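PDB 5VN6: taurine dioxygenase, which probably catalyses the oxygenation of taurine with molecular oxygen and 2-oxoglutarate at a metal site that holds magnesium here and would normally use iron. Local coordinates for residues 13-21 against 243-251; 130-139 against 263-272. All blocks are in the same frame, centred on the assembly; numbering follows the deposited sequence.

Contact 1. Residues 13-21 against 243-251; sequences PLTCAIGAE and PEYQVRWRW
A17 and Y245 lie with their CA atoms 5.8 Å apart, and I18 and V247 follow with a CA separation of 6.3 Å, yet no hydrogen bond joins the two backbones. The turn between strands 10-13 and 20-23 is laid over the 3-10 segment 243-245 and strand 246-249 without pairing with them. V247 sits in the middle. Its CG2, carried anti to the backbone N, meets L14 CD2 at 3.6 Å, while V247 CB lies 3.9 Å from I18 CG2, the side chains of I18 and V247 crossing at about a right angle. The same I18 methyl, CG2, presses on the carbonyl O of Y245 at 3.3 Å. From V247, L14 carries on to W249: its CD2 comes to the edge of the indole, near the ring plane, 4.0 Å from CE3 of W249. F51 stacks on that indole.

T15 divides its work. CG2 packs against V247 CG2, whereas OG1 stays inside the turn, giving a hydrogen bond to I18 O (T15 OG1 to I18 O, 2.8 Å) and accepting one from A17 N, which makes an ST turn.

V49 touches both I18 and V247, so the large sheet closes down on the small one here. A turn packed by apolar side chains onto the edge strand of the smaller sheet, beside the larger one, fits the double-stranded beta-helix, or jelly-roll, fold of the cupin clan.

Contact 2. Residues 130-139 against 263-272; sequences GGDTMWANMV and ATQHYAVMDY. With MG (magnesium ion), chain C.
Q265 and M138 meet where strand 133-137 runs into its following helix, and with M134 they have the most surface buried between these segments. M138 is bent at chi2 (-48°) and again at chi3, which folds its thioether back over the extended Q265 chain: M138 CG lies 3.6 Å from Q265 CG, and M138 CE reaches Q265 NE2 at 3.5 Å. The amide nitrogen of Q265 is held by the carbonyl of V203, so the methionine packs on an amide whose NE2 already has a partner. In the backbone, Q265 and A136 form a hydrogen-bonded antiparallel pair, and M138 N closes this end of the ladder on A263 O.

Two residues before A136, M134 forms the next hydrogen-bonded pair, with Y267. M134 N to Y267 O, at 2.8 Å, is nearly straight (170°), and M134 CG packs on V269 CG2.

Between these two pairs, on the opposite face of the sheet, stand W135 and H266. H266 CB lies over the five-membered ring of W135, 3.8 Å from its centroid, a CH-pi contact. From there the imidazole leads away from strand 133-137, its plane oblique to that ring, and H266 NE2 binds the magnesium ion at 2.1 Å. With H106 and D108 it forms the two-histidine, one-carboxylate site characteristic of such dioxygenases, H266 being the distal histidine.

Chemically, the hydrogen-bonded pairs on either side of H266 hold its backbone in the ladder. CB lies over W135 and CG between the backbone N and the carbonyl carbon (chi1 59°), an arrangement consistent with an imidazole aimed at the metal from a firmly paired strand.

Overall arrangement
The two contacts share one small antiparallel sheet, in which strand 133-137 runs between 246-249 and 264-268; their centres are 10 Å apart. Side chains tie them together: R248 NE forms a salt bridge with D132 OD2 at 2.8 Å, and W251 NE1 probably hydrogen-bonds to T133 OG1, also at 2.8 Å. Contact 2 supplies a metal ligand from strand 264-268, whereas contact 1 lies on the far side of strand 133-137 from it, with the side chain of I18 about 8 Å from that of H266 and the side chain of W249 about 13 Å from the magnesium ion. Both reach the dimer interface, where E244 is bonded to Y267 and M270 N of the second subunit, and C16 N to D271 there.

Contact 1. Residues 13-21 against 243-251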
ATOM      1  N   PRO A  13      -5.904  14.262  11.265  1.00 37.16           N
ATOM      2  CA  PRO A  13      -5.316  13.603  10.090  1.00 38.39           C
ATOM      3  C   PRO A  13      -4.747  12.237  10.449  1.00 38.95           C
ATOM      4  O   PRO A  13      -4.236  12.030  11.548  1.00 35.78           O
ATOM      5  CB  PRO A  13      -4.214  14.573   9.644  1.00 40.74           C
ATOM      6  CG  PRO A  13      -4.590  15.901  10.255  1.00 43.59           C
ATOM      7  CD  PRO A  13      -5.309  15.582  11.534  1.00 43.22           C
ATOM      8  N   LEU A  14      -4.880  11.290   9.521  1.00 36.52           N
ATOM      9  CA  LEU A  14      -4.352   9.942   9.702  1.00 40.74           C
ATOM     10  C   LEU A  14      -2.910   9.816   9.231  1.00 40.84           C
ATOM     11  O   LEU A  14      -2.164   8.980   9.759  1.00 44.27           O
ATOM     12  CB  LEU A  14      -5.207   8.919   8.939  1.00 38.65           C
ATOM     13  CG  LEU A  14      -6.507   8.418   9.575  1.00 44.81           C
ATOM     14  CD1 LEU A  14      -7.567   9.523   9.592  1.00 37.37           C
ATOM     15  CD2 LEU A  14      -7.012   7.203   8.834  1.00 45.95           C
ATOM     16  N   THR A  15      -2.538  10.588   8.209  1.00 33.51           N
ATOM     17  CA  THR A  15      -1.204  10.640   7.613  1.00 34.65           C
ATOM     18  C   THR A  15      -0.953  12.090   7.216  1.00 39.36           C
ATOM     19  O   THR A  15      -1.873  12.914   7.228  1.00 39.23           O
ATOM     20  CB  THR A  15      -1.090   9.755   6.360  1.00 36.01           C
ATOM     21  OG1 THR A  15      -1.792  10.395   5.283  1.00 31.36           O
ATOM     22  CG2 THR A  15      -1.721   8.372   6.590  1.00 33.17           C
ATOM     23  N   CYS A  16       0.281  12.412   6.814  1.00 38.21           N
ATOM     24  CA  CYS A  16       0.546  13.786   6.387  1.00 44.11           C
ATOM     25  C   CYS A  16       0.040  14.061   4.977  1.00 41.60           C
ATOM     26  O   CYS A  16      -0.110  15.225   4.587  1.00 41.35           O
ATOM     27  CB  CYS A  16       2.048  14.098   6.440  1.00 41.19           C
ATOM     28  SG  CYS A  16       2.783  14.017   8.082  1.00 46.48           S
ATOM     29  N   ALA A  17      -0.259  13.026   4.208  1.00 38.80           N
ATOM     30  CA  ALA A  17      -0.589  13.217   2.805  1.00 34.50           C
ATOM     31  C   ALA A  17      -2.085  13.216   2.534  1.00 34.29           C
ATOM     32  O   ALA A  17      -2.532  13.889   1.613  1.00 32.93           O
ATOM     33  CB  ALA A  17       0.074  12.121   1.971  1.00 30.70           C
ATOM     34  N   ILE A  18      -2.863  12.449   3.288  1.00 34.87           N
ATOM     35  CA  ILE A  18      -4.235  12.170   2.890  1.00 38.81           C
ATOM     36  C   ILE A  18      -5.005  11.564   4.051  1.00 36.82           C
ATOM     37  O   ILE A  18      -4.490  10.706   4.784  1.00 36.35           O
ATOM     38  CB  ILE A  18      -4.285  11.240   1.655  1.00 34.32           C
ATOM     39  CG1 ILE A  18      -5.744  10.941   1.274  1.00 29.19           C
ATOM     40  CG2 ILE A  18      -3.514   9.925   1.892  1.00 28.26           C
ATOM     41  CD1 ILE A  18      -5.922  10.345  -0.121  1.00 32.63           C
ATOM     42  N   GLY A  19      -6.251  12.011   4.213  1.00 33.87           N
ATOM     43  CA  GLY A  19      -7.179  11.391   5.140  1.00 34.37           C
ATOM     44  C   GLY A  19      -7.224  12.070   6.484  1.00 36.59           C
ATOM     45  O   GLY A  19      -6.182  12.459   7.016  1.00 38.31           O
ATOM     46  N   ALA A  20      -8.430  12.217   7.033  1.00 29.95           N
ATOM     47  CA  ALA A  20      -8.618  12.730   8.384  1.00 33.63           C
ATOM     48  C   ALA A  20      -9.926  12.194   8.942  1.00 39.00           C
ATOM     49  O   ALA A  20     -10.905  12.034   8.206  1.00 34.57           O
ATOM     50  CB  ALA A  20      -8.649  14.260   8.430  1.00 31.69           C
ATOM     51  N   GLU A  21      -9.929  11.925  10.250  1.00 38.04           N
ATOM     52  CA  GLU A  21     -11.131  11.513  10.954  1.00 41.90           C
ATOM     53  C   GLU A  21     -11.804  12.739  11.557  1.00 45.47           C
ATOM     54  O   GLU A  21     -11.144  13.626  12.110  1.00 36.97           O
ATOM     55  CB  GLU A  21     -10.827  10.477  12.056  1.00 36.43           C
ATOM     56  CG  GLU A  21     -12.094  10.060  12.814  1.00 39.81           C
ATOM     57  CD  GLU A  21     -11.917   8.877  13.775  1.00 45.70           C
ATOM     58  OE1 GLU A  21     -10.831   8.265  13.803  1.00 44.76           O
ATOM     59  OE2 GLU A  21     -12.873   8.583  14.537  1.00 48.74           O
ATOM     60  N   PRO A 243       3.439   4.169  -0.992  1.00 29.18           N
ATOM     61  CA  PRO A 243       2.814   4.315   0.331  1.00 28.17           C
ATOM     62  C   PRO A 243       2.777   5.740   0.850  1.00 31.95           C
ATOM     63  O   PRO A 243       1.863   6.076   1.619  1.00 29.64           O
ATOM     64  CB  PRO A 243       3.672   3.406   1.221  1.00 29.22           C
ATOM     65  CG  PRO A 243       4.191   2.357   0.256  1.00 30.44           C
ATOM     66  CD  PRO A 243       4.480   3.129  -1.005  1.00 29.92           C
ATOM     67  N   GLU A 244       3.727   6.592   0.437  1.00 32.18           N
ATOM     68  CA  GLU A 244       3.730   7.995   0.861  1.00 31.56           C
ATOM     69  C   GLU A 244       2.431   8.717   0.522  1.00 35.10           C
ATOM     70  O   GLU A 244       2.089   9.705   1.175  1.00 32.27           O
ATOM     71  CB  GLU A 244       4.898   8.742   0.213  1.00 31.22           C
ATOM     72  CG  GLU A 244       6.195   8.673   1.019  1.00 31.76           C
ATOM     73  CD  GLU A 244       6.922   7.347   0.856  1.00 35.01           C
ATOM     74  OE1 GLU A 244       6.483   6.521   0.007  1.00 30.90           O
ATOM     75  OE2 GLU A 244       7.927   7.131   1.572  1.00 35.11           O
ATOM     76  N   TYR A 245       1.708   8.263  -0.492  1.00 36.56           N
ATOM     77  CA  TYR A 245       0.498   8.948  -0.945  1.00 35.03           C
ATOM     78  C   TYR A 245      -0.769   8.325  -0.387  1.00 32.72           C
ATOM     79  O   TYR A 245      -1.872   8.744  -0.766  1.00 36.30           O
ATOM     80  CB  TYR A 245       0.414   8.924  -2.480  1.00 30.37           C
ATOM     81  CG  TYR A 245       1.643   9.430  -3.188  1.00 32.65           C
ATOM     82  CD1 TYR A 245       2.494  10.373  -2.584  1.00 34.43           C
ATOM     83  CD2 TYR A 245       1.954   8.973  -4.478  1.00 25.27           C
ATOM     84  CE1 TYR A 245       3.642  10.839  -3.248  1.00 33.74           C
ATOM     85  CE2 TYR A 245       3.073   9.434  -5.142  1.00 30.08           C
ATOM     86  CZ  TYR A 245       3.911  10.373  -4.527  1.00 31.52           C
ATOM     87  OH  TYR A 245       5.022  10.822  -5.205  1.00 33.70           O
ATOM     88  N   GLN A 246      -0.642   7.333   0.492  1.00 27.77           N
ATOM     89  CA  GLN A 246      -1.730   6.422   0.799  1.00 32.42           C
ATOM     90  C   GLN A 246      -2.222   6.591   2.231  1.00 35.51           C
ATOM     91  O   GLN A 246      -1.489   7.010   3.133  1.00 32.63           O
ATOM     92  CB  GLN A 246      -1.304   4.954   0.588  1.00 25.37           C
ATOM     93  CG  GLN A 246      -1.070   4.579  -0.870  1.00 27.59           C
ATOM     94  CD  GLN A 246      -0.506   3.171  -0.995  1.00 26.57           C
ATOM     95  OE1 GLN A 246      -0.239   2.524   0.005  1.00 28.44           O
ATOM     96  NE2 GLN A 246      -0.264   2.722  -2.214  1.00 22.71           N
ATOM     97  N   VAL A 247      -3.480   6.202   2.430  1.00 35.17           N
ATOM     98  CA  VAL A 247      -4.031   5.978   3.757  1.00 35.30           C
ATOM     99  C   VAL A 247      -4.806   4.672   3.700  1.00 30.88           C
ATOM    100  O   VAL A 247      -5.353   4.306   2.655  1.00 35.52           O
ATOM    101  CB  VAL A 247      -4.919   7.154   4.242  1.00 31.82           C
ATOM    102  CG1 VAL A 247      -6.151   7.405   3.306  1.00 28.66           C
ATOM    103  CG2 VAL A 247      -5.371   6.929   5.665  1.00 30.10           C
ATOM    104  N   ARG A 248      -4.835   3.958   4.825  1.00 28.74           N
ATOM    105  CA  ARG A 248      -5.525   2.677   4.940  1.00 30.22           C
ATOM    106  C   ARG A 248      -6.516   2.749   6.089  1.00 39.18           C
ATOM    107  O   ARG A 248      -6.147   3.112   7.203  1.00 40.03           O
ATOM    108  CB  ARG A 248      -4.543   1.516   5.160  1.00 28.64           C
ATOM    109  CG  ARG A 248      -5.244   0.157   5.302  1.00 31.09           C
ATOM    110  CD  ARG A 248      -4.382  -0.983   4.792  1.00 29.80           C
ATOM    111  NE  ARG A 248      -5.005  -2.289   4.996  1.00 35.45           N
ATOM    112  CZ  ARG A 248      -4.614  -3.412   4.391  1.00 31.91           C
ATOM    113  NH1 ARG A 248      -5.243  -4.556   4.632  1.00 32.56           N
ATOM    114  NH2 ARG A 248      -3.608  -3.392   3.533  1.00 31.39           N
ATOM    115  N   TRP A 249      -7.775   2.408   5.814  1.00 38.18           N
ATOM    116  CA  TRP A 249      -8.851   2.576   6.776  1.00 31.17           C
ATOM    117  C   TRP A 249      -9.429   1.215   7.115  1.00 34.20           C
ATOM    118  O   TRP A 249      -9.666   0.396   6.219  1.00 38.09           O
ATOM    119  CB  TRP A 249      -9.938   3.499   6.216  1.00 29.70           C
ATOM    120  CG  TRP A 249     -11.167   3.661   7.057  1.00 34.79           C
ATOM    121  CD1 TRP A 249     -12.427   3.175   6.780  1.00 40.08           C
ATOM    122  CD2 TRP A 249     -11.284   4.390   8.290  1.00 38.67           C
ATOM    123  NE1 TRP A 249     -13.300   3.545   7.765  1.00 43.55           N
ATOM    124  CE2 TRP A 249     -12.633   4.286   8.707  1.00 44.23           C
ATOM    125  CE3 TRP A 249     -10.380   5.101   9.089  1.00 41.15           C
ATOM    126  CZ2 TRP A 249     -13.107   4.894   9.878  1.00 41.20           C
ATOM    127  CZ3 TRP A 249     -10.853   5.697  10.266  1.00 39.27           C
ATOM    128  CH2 TRP A 249     -12.206   5.594  10.637  1.00 43.93           C
ATOM    129  N   ARG A 250      -9.632   0.971   8.407  1.00 33.16           N
ATOM    130  CA  ARG A 250     -10.231  -0.266   8.886  1.00 34.33           C
ATOM    131  C   ARG A 250     -11.673   0.000   9.274  1.00 38.58           C
ATOM    132  O   ARG A 250     -11.945   0.909  10.064  1.00 43.70           O
ATOM    133  CB  ARG A 250      -9.469  -0.828  10.081  1.00 40.50           C
ATOM    134  CG  ARG A 250     -10.040  -2.144  10.534  1.00 42.40           C
ATOM    135  CD  ARG A 250      -9.142  -2.801  11.568  1.00 46.10           C
ATOM    136  NE  ARG A 250      -9.768  -3.995  12.101  1.00 49.35           N
ATOM    137  CZ  ARG A 250      -9.211  -4.792  13.009  1.00 49.28           C
ATOM    138  NH1 ARG A 250      -7.999  -4.518  13.488  1.00 44.38           N
ATOM    139  NH2 ARG A 250      -9.869  -5.862  13.428  1.00 44.71           N
ATOM    140  N   TRP A 251     -12.589  -0.778   8.708  1.00 44.08           N
ATOM    141  CA  TRP A 251     -14.020  -0.546   8.903  1.00 45.80           C
ATOM    142  C   TRP A 251     -14.517  -1.114  10.226  1.00 49.24           C
ATOM    143  O   TRP A 251     -14.052  -2.157  10.697  1.00 45.25           O
ATOM    144  CB  TRP A 251     -14.822  -1.168   7.761  1.00 36.70           C
ATOM    145  CG  TRP A 251     -14.548  -0.520   6.448  1.00 35.12           C
ATOM    146  CD1 TRP A 251     -13.665  -0.932   5.484  1.00 35.02           C
ATOM    147  CD2 TRP A 251     -15.130   0.702   5.970  1.00 38.78           C
ATOM    148  NE1 TRP A 251     -13.678  -0.038   4.421  1.00 32.88           N
ATOM    149  CE2 TRP A 251     -14.570   0.969   4.702  1.00 33.16           C
ATOM    150  CE3 TRP A 251     -16.079   1.586   6.491  1.00 41.41           C
ATOM    151  CZ2 TRP A 251     -14.940   2.078   3.941  1.00 32.49           C
ATOM    152  CZ3 TRP A 251     -16.427   2.703   5.742  1.00 40.59           C
ATOM    153  CH2 TRP A 251     -15.859   2.935   4.480  1.00 37.59           C
TER

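Contact 2. Residues 130-139 against 263-272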
ATOM      1  N   GLY A 130     -10.370  -7.694   8.367  1.00 40.48           N
ATOM      2  CA  GLY A 130     -10.295  -7.824   6.926  1.00 40.69           C
ATOM      3  C   GLY A 130     -11.146  -6.791   6.203  1.00 45.06           C
ATOM      4  O   GLY A 130     -12.033  -6.151   6.778  1.00 44.97           O
ATOM      5  N   GLY A 131     -10.863  -6.631   4.911  1.00 44.44           N
ATOM      6  CA  GLY A 131     -11.665  -5.749   4.081  1.00 46.31           C
ATOM      7  C   GLY A 131     -11.395  -4.266   4.225  1.00 45.30           C
ATOM      8  O   GLY A 131     -12.306  -3.457   3.999  1.00 41.83           O
ATOM      9  N   ASP A 132     -10.172  -3.883   4.598  1.00 38.54           N
ATOM     10  CA  ASP A 132      -9.795  -2.474   4.655  1.00 33.97           C
ATOM     11  C   ASP A 132      -9.955  -1.814   3.285  1.00 33.61           C
ATOM     12  O   ASP A 132      -9.919  -2.470   2.246  1.00 33.28           O
ATOM     13  CB  ASP A 132      -8.336  -2.328   5.093  1.00 33.34           C
ATOM     14  CG  ASP A 132      -8.117  -2.696   6.536  1.00 36.33           C
ATOM     15  OD1 ASP A 132      -9.094  -3.090   7.211  1.00 38.07           O
ATOM     16  OD2 ASP A 132      -6.952  -2.618   6.984  1.00 35.23           O
ATOM     17  N   THR A 133     -10.095  -0.489   3.284  1.00 31.96           N
ATOM     18  CA  THR A 133     -10.094   0.278   2.042  1.00 31.02           C
ATOM     19  C   THR A 133      -8.951   1.281   2.113  1.00 30.01           C
ATOM     20  O   THR A 133      -8.673   1.845   3.179  1.00 33.48           O
ATOM     21  CB  THR A 133     -11.446   1.000   1.809  1.00 30.81           C
ATOM     22  OG1 THR A 133     -12.511   0.044   1.891  1.00 34.44           O
ATOM     23  CG2 THR A 133     -11.489   1.682   0.434  1.00 28.41           C
ATOM     24  N   MET A 134      -8.269   1.476   0.991  1.00 30.00           N
ATOM     25  CA  MET A 134      -7.171   2.426   0.912  1.00 26.87           C
ATOM     26  C   MET A 134      -7.498   3.500  -0.097  1.00 28.01           C
ATOM     27  O   MET A 134      -8.227   3.253  -1.060  1.00 34.78           O
ATOM     28  CB  MET A 134      -5.855   1.748   0.505  1.00 27.25           C
ATOM     29  CG  MET A 134      -5.511   0.540   1.364  1.00 30.17           C
ATOM     30  SD  MET A 134      -3.982  -0.222   0.809  1.00 36.43           S
ATOM     31  CE  MET A 134      -2.837   1.123   1.091  1.00 34.62           C
ATOM     32  N   TRP A 135      -6.961   4.700   0.137  1.00 27.38           N
ATOM     33  CA  TRP A 135      -7.028   5.800  -0.809  1.00 26.90           C
ATOM     34  C   TRP A 135      -5.625   6.327  -1.073  1.00 28.25           C
ATOM     35  O   TRP A 135      -4.747   6.244  -0.212  1.00 32.90           O
ATOM     36  CB  TRP A 135      -7.921   6.975  -0.301  1.00 32.61           C
ATOM     37  CG  TRP A 135      -9.386   6.720  -0.321  1.00 30.66           C
ATOM     38  CD1 TRP A 135     -10.278   7.185  -1.232  1.00 26.19           C
ATOM     39  CD2 TRP A 135     -10.147   5.960   0.638  1.00 31.88           C
ATOM     40  NE1 TRP A 135     -11.546   6.762  -0.913  1.00 35.34           N
ATOM     41  CE2 TRP A 135     -11.492   6.005   0.228  1.00 31.44           C
ATOM     42  CE3 TRP A 135      -9.815   5.241   1.794  1.00 31.67           C
ATOM     43  CZ2 TRP A 135     -12.517   5.361   0.933  1.00 31.74           C
ATOM     44  CZ3 TRP A 135     -10.821   4.597   2.488  1.00 33.03           C
ATOM     45  CH2 TRP A 135     -12.158   4.662   2.059  1.00 35.78           C
ATOM     46  N   ALA A 136      -5.432   6.909  -2.263  1.00 28.68           N
ATOM     47  CA  ALA A 136      -4.169   7.516  -2.650  1.00 25.80           C
ATOM     48  C   ALA A 136      -4.429   8.939  -3.145  1.00 26.62           C
ATOM     49  O   ALA A 136      -5.445   9.207  -3.794  1.00 31.53           O
ATOM     50  CB  ALA A 136      -3.459   6.694  -3.738  1.00 27.42           C
ATOM     51  N   ASN A 137      -3.521   9.848  -2.809  1.00 26.53           N
ATOM     52  CA  ASN A 137      -3.635  11.267  -3.149  1.00 32.61           C
ATOM     53  C   ASN A 137      -2.996  11.468  -4.521  1.00 31.85           C
ATOM     54  O   ASN A 137      -1.773  11.498  -4.650  1.00 30.64           O
ATOM     55  CB  ASN A 137      -2.967  12.108  -2.064  1.00 31.69           C
ATOM     56  CG  ASN A 137      -3.031  13.602  -2.332  1.00 32.13           C
ATOM     57  OD1 ASN A 137      -3.178  14.052  -3.469  1.00 38.68           O
ATOM     58  ND2 ASN A 137      -2.908  14.386  -1.270  1.00 33.03           N
ATOM     59  N   MET A 138      -3.815  11.589  -5.564  1.00 34.23           N
ATOM     60  CA  MET A 138      -3.235  11.761  -6.894  1.00 33.03           C
ATOM     61  C   MET A 138      -2.874  13.212  -7.205  1.00 33.47           C
ATOM     62  O   MET A 138      -2.325  13.479  -8.279  1.00 28.43           O
ATOM     63  CB  MET A 138      -4.188  11.204  -7.961  1.00 33.59           C
ATOM     64  CG  MET A 138      -4.558   9.747  -7.716  1.00 34.20           C
ATOM     65  SD  MET A 138      -3.141   8.651  -7.358  1.00 33.93           S
ATOM     66  CE  MET A 138      -2.302   8.722  -8.955  1.00 23.46           C
ATOM     67  N   VAL A 139      -3.193  14.153  -6.313  1.00 34.68           N
ATOM     68  CA  VAL A 139      -2.639  15.508  -6.413  1.00 35.06           C
ATOM     69  C   VAL A 139      -1.153  15.488  -6.060  1.00 37.96           C
ATOM     70  O   VAL A 139      -0.297  16.009  -6.790  1.00 35.10           O
ATOM     71  CB  VAL A 139      -3.420  16.471  -5.496  1.00 38.50           C
ATOM     72  CG1 VAL A 139      -2.713  17.854  -5.388  1.00 37.53           C
ATOM     73  CG2 VAL A 139      -4.893  16.620  -5.964  1.00 33.80           C
ATOM     74  N   ALA A 263      -9.857  13.748  -6.947  1.00 36.55           N
ATOM     75  CA  ALA A 263      -8.482  13.924  -6.505  1.00 30.62           C
ATOM     76  C   ALA A 263      -7.817  12.634  -6.053  1.00 35.23           C
ATOM     77  O   ALA A 263      -6.628  12.656  -5.746  1.00 35.52           O
ATOM     78  CB  ALA A 263      -8.423  14.943  -5.350  1.00 27.07           C
ATOM     79  N   THR A 264      -8.548  11.527  -5.975  1.00 39.41           N
ATOM     80  CA  THR A 264      -8.047  10.310  -5.355  1.00 33.09           C
ATOM     81  C   THR A 264      -8.255   9.090  -6.243  1.00 37.49           C
ATOM     82  O   THR A 264      -9.038   9.102  -7.196  1.00 31.48           O
ATOM     83  CB  THR A 264      -8.747  10.037  -4.010  1.00 34.60           C
ATOM     84  OG1 THR A 264     -10.144   9.784  -4.247  1.00 31.04           O
ATOM     85  CG2 THR A 264      -8.601  11.226  -3.078  1.00 29.94           C
ATOM     86  N   GLN A 265      -7.550   8.020  -5.887  1.00 30.16           N
ATOM     87  CA  GLN A 265      -7.937   6.669  -6.257  1.00 33.29           C
ATOM     88  C   GLN A 265      -8.174   5.889  -4.969  1.00 31.35           C
ATOM     89  O   GLN A 265      -7.747   6.305  -3.890  1.00 30.84           O
ATOM     90  CB  GLN A 265      -6.863   6.001  -7.135  1.00 28.97           C
ATOM     91  CG  GLN A 265      -6.526   6.848  -8.342  1.00 33.18           C
ATOM     92  CD  GLN A 265      -5.543   6.220  -9.272  1.00 29.45           C
ATOM     93  OE1 GLN A 265      -5.180   5.043  -9.141  1.00 29.13           O
ATOM     94  NE2 GLN A 265      -5.087   7.009 -10.233  1.00 23.27           N
ATOM     95  N   HIS A 266      -8.898   4.772  -5.067  1.00 28.52           N
ATOM     96  CA  HIS A 266      -9.083   3.913  -3.911  1.00 31.88           C
ATOM     97  C   HIS A 266      -8.889   2.454  -4.312  1.00 37.50           C
ATOM     98  O   HIS A 266      -8.821   2.110  -5.498  1.00 33.68           O
ATOM     99  CB  HIS A 266     -10.440   4.129  -3.241  1.00 36.24           C
ATOM    100  CG  HIS A 266     -11.603   3.882  -4.141  1.00 48.13           C
ATOM    101  ND1 HIS A 266     -12.165   4.876  -4.913  1.00 49.73           N
ATOM    102  CD2 HIS A 266     -12.328   2.763  -4.373  1.00 52.27           C
ATOM    103  CE1 HIS A 266     -13.176   4.373  -5.599  1.00 53.68           C
ATOM    104  NE2 HIS A 266     -13.304   3.096  -5.280  1.00 57.31           N
ATOM    105  N   TYR A 267      -8.769   1.606  -3.290  1.00 29.64           N
ATOM    106  CA  TYR A 267      -8.476   0.186  -3.446  1.00 32.50           C
ATOM    107  C   TYR A 267      -9.197  -0.522  -2.312  1.00 33.29           C
ATOM    108  O   TYR A 267      -8.907  -0.253  -1.141  1.00 35.19           O
ATOM    109  CB  TYR A 267      -6.953  -0.049  -3.391  1.00 27.75           C
ATOM    110  CG  TYR A 267      -6.411  -1.415  -3.794  1.00 33.10           C
ATOM    111  CD1 TYR A 267      -5.572  -1.543  -4.886  1.00 28.87           C
ATOM    112  CD2 TYR A 267      -6.672  -2.557  -3.041  1.00 26.34           C
ATOM    113  CE1 TYR A 267      -5.021  -2.785  -5.249  1.00 28.69           C
ATOM    114  CE2 TYR A 267      -6.118  -3.816  -3.402  1.00 27.91           C
ATOM    115  CZ  TYR A 267      -5.290  -3.903  -4.505  1.00 26.02           C
ATOM    116  OH  TYR A 267      -4.734  -5.103  -4.903  1.00 26.53           O
ATOM    117  N   ALA A 268     -10.155  -1.388  -2.647  1.00 28.17           N
ATOM    118  CA  ALA A 268     -10.860  -2.191  -1.655  1.00 29.35           C
ATOM    119  C   ALA A 268     -10.079  -3.492  -1.471  1.00 37.11           C
ATOM    120  O   ALA A 268     -10.026  -4.329  -2.377  1.00 36.04           O
ATOM    121  CB  ALA A 268     -12.307  -2.451  -2.084  1.00 30.57           C
ATOM    122  N   VAL A 269      -9.434  -3.652  -0.317  1.00 40.23           N
ATOM    123  CA  VAL A 269      -8.544  -4.792  -0.118  1.00 35.23           C
ATOM    124  C   VAL A 269      -9.342  -6.086  -0.018  1.00 35.61           C
ATOM    125  O   VAL A 269     -10.284  -6.208   0.776  1.00 42.33           O
ATOM    126  CB  VAL A 269      -7.660  -4.585   1.120  1.00 37.90           C
ATOM    127  CG1 VAL A 269      -6.657  -5.703   1.208  1.00 38.44           C
ATOM    128  CG2 VAL A 269      -6.934  -3.237   1.032  1.00 28.82           C
ATOM    129  N   MET A 270      -8.926  -7.088  -0.782  1.00 38.64           N
ATOM    130  CA  MET A 270      -9.666  -8.337  -0.797  1.00 42.15           C
ATOM    131  C   MET A 270      -8.859  -9.439  -0.114  1.00 48.27           C
ATOM    132  O   MET A 270      -8.532 -10.449  -0.743  1.00 47.76           O
ATOM    133  CB  MET A 270      -9.998  -8.733  -2.232  1.00 48.28           C
ATOM    134  CG  MET A 270     -11.373  -9.338  -2.386  1.00 75.40           C
ATOM    135  SD  MET A 270     -12.577  -8.010  -2.442  1.00 90.23           S
ATOM    136  CE  MET A 270     -12.099  -7.216  -3.976  1.00 83.60           C
ATOM    137  N   ASP A 271      -8.528  -9.242   1.163  1.00 48.12           N
ATOM    138  CA  ASP A 271      -7.783 -10.217   1.947  1.00 46.85           C
ATOM    139  C   ASP A 271      -8.673 -11.225   2.649  1.00 52.09           C
ATOM    140  O   ASP A 271      -8.146 -12.137   3.298  1.00 56.11           O
ATOM    141  CB  ASP A 271      -6.902  -9.512   2.996  1.00 43.06           C
ATOM    142  CG  ASP A 271      -7.705  -8.627   3.942  1.00 52.74           C
ATOM    143  OD1 ASP A 271      -8.787  -8.152   3.531  1.00 52.33           O
ATOM    144  OD2 ASP A 271      -7.259  -8.387   5.084  1.00 50.59           O
ATOM    145  N   TYR A 272     -10.062 -11.109   2.500  1.00 48.87           N
ATOM    146  CA  TYR A 272     -10.925 -11.908   3.356  1.00 58.17           C
ATOM    147  C   TYR A 272     -11.527 -13.093   2.609  1.00 71.06           C
ATOM    148  O   TYR A 272     -11.771 -13.024   1.400  1.00 65.60           O
ATOM    149  CB  TYR A 272     -12.062 -11.069   3.961  1.00 62.69           C
ATOM    150  CG  TYR A 272     -12.860 -10.195   3.003  1.00 67.61           C
ATOM    151  CD1 TYR A 272     -14.079 -10.628   2.492  1.00 73.83           C
ATOM    152  CD2 TYR A 272     -12.416  -8.927   2.639  1.00 63.98           C
ATOM    153  CE1 TYR A 272     -14.823  -9.834   1.629  1.00 73.21           C
ATOM    154  CE2 TYR A 272     -13.158  -8.124   1.777  1.00 64.08           C
ATOM    155  CZ  TYR A 272     -14.359  -8.586   1.275  1.00 70.50           C
ATOM    156  OH  TYR A 272     -15.106  -7.803   0.420  1.00 71.40           O
TER
HETATM  157 MG    MG C 300     -14.648   1.881  -6.333  1.00 48.04          MG
HETATM  158  O   HOH W   1     -12.547  -4.154   1.120  1.00 43.01           O
HETATM  159  O   HOH W   2      -7.769  -5.670   5.741  1.00 42.44           O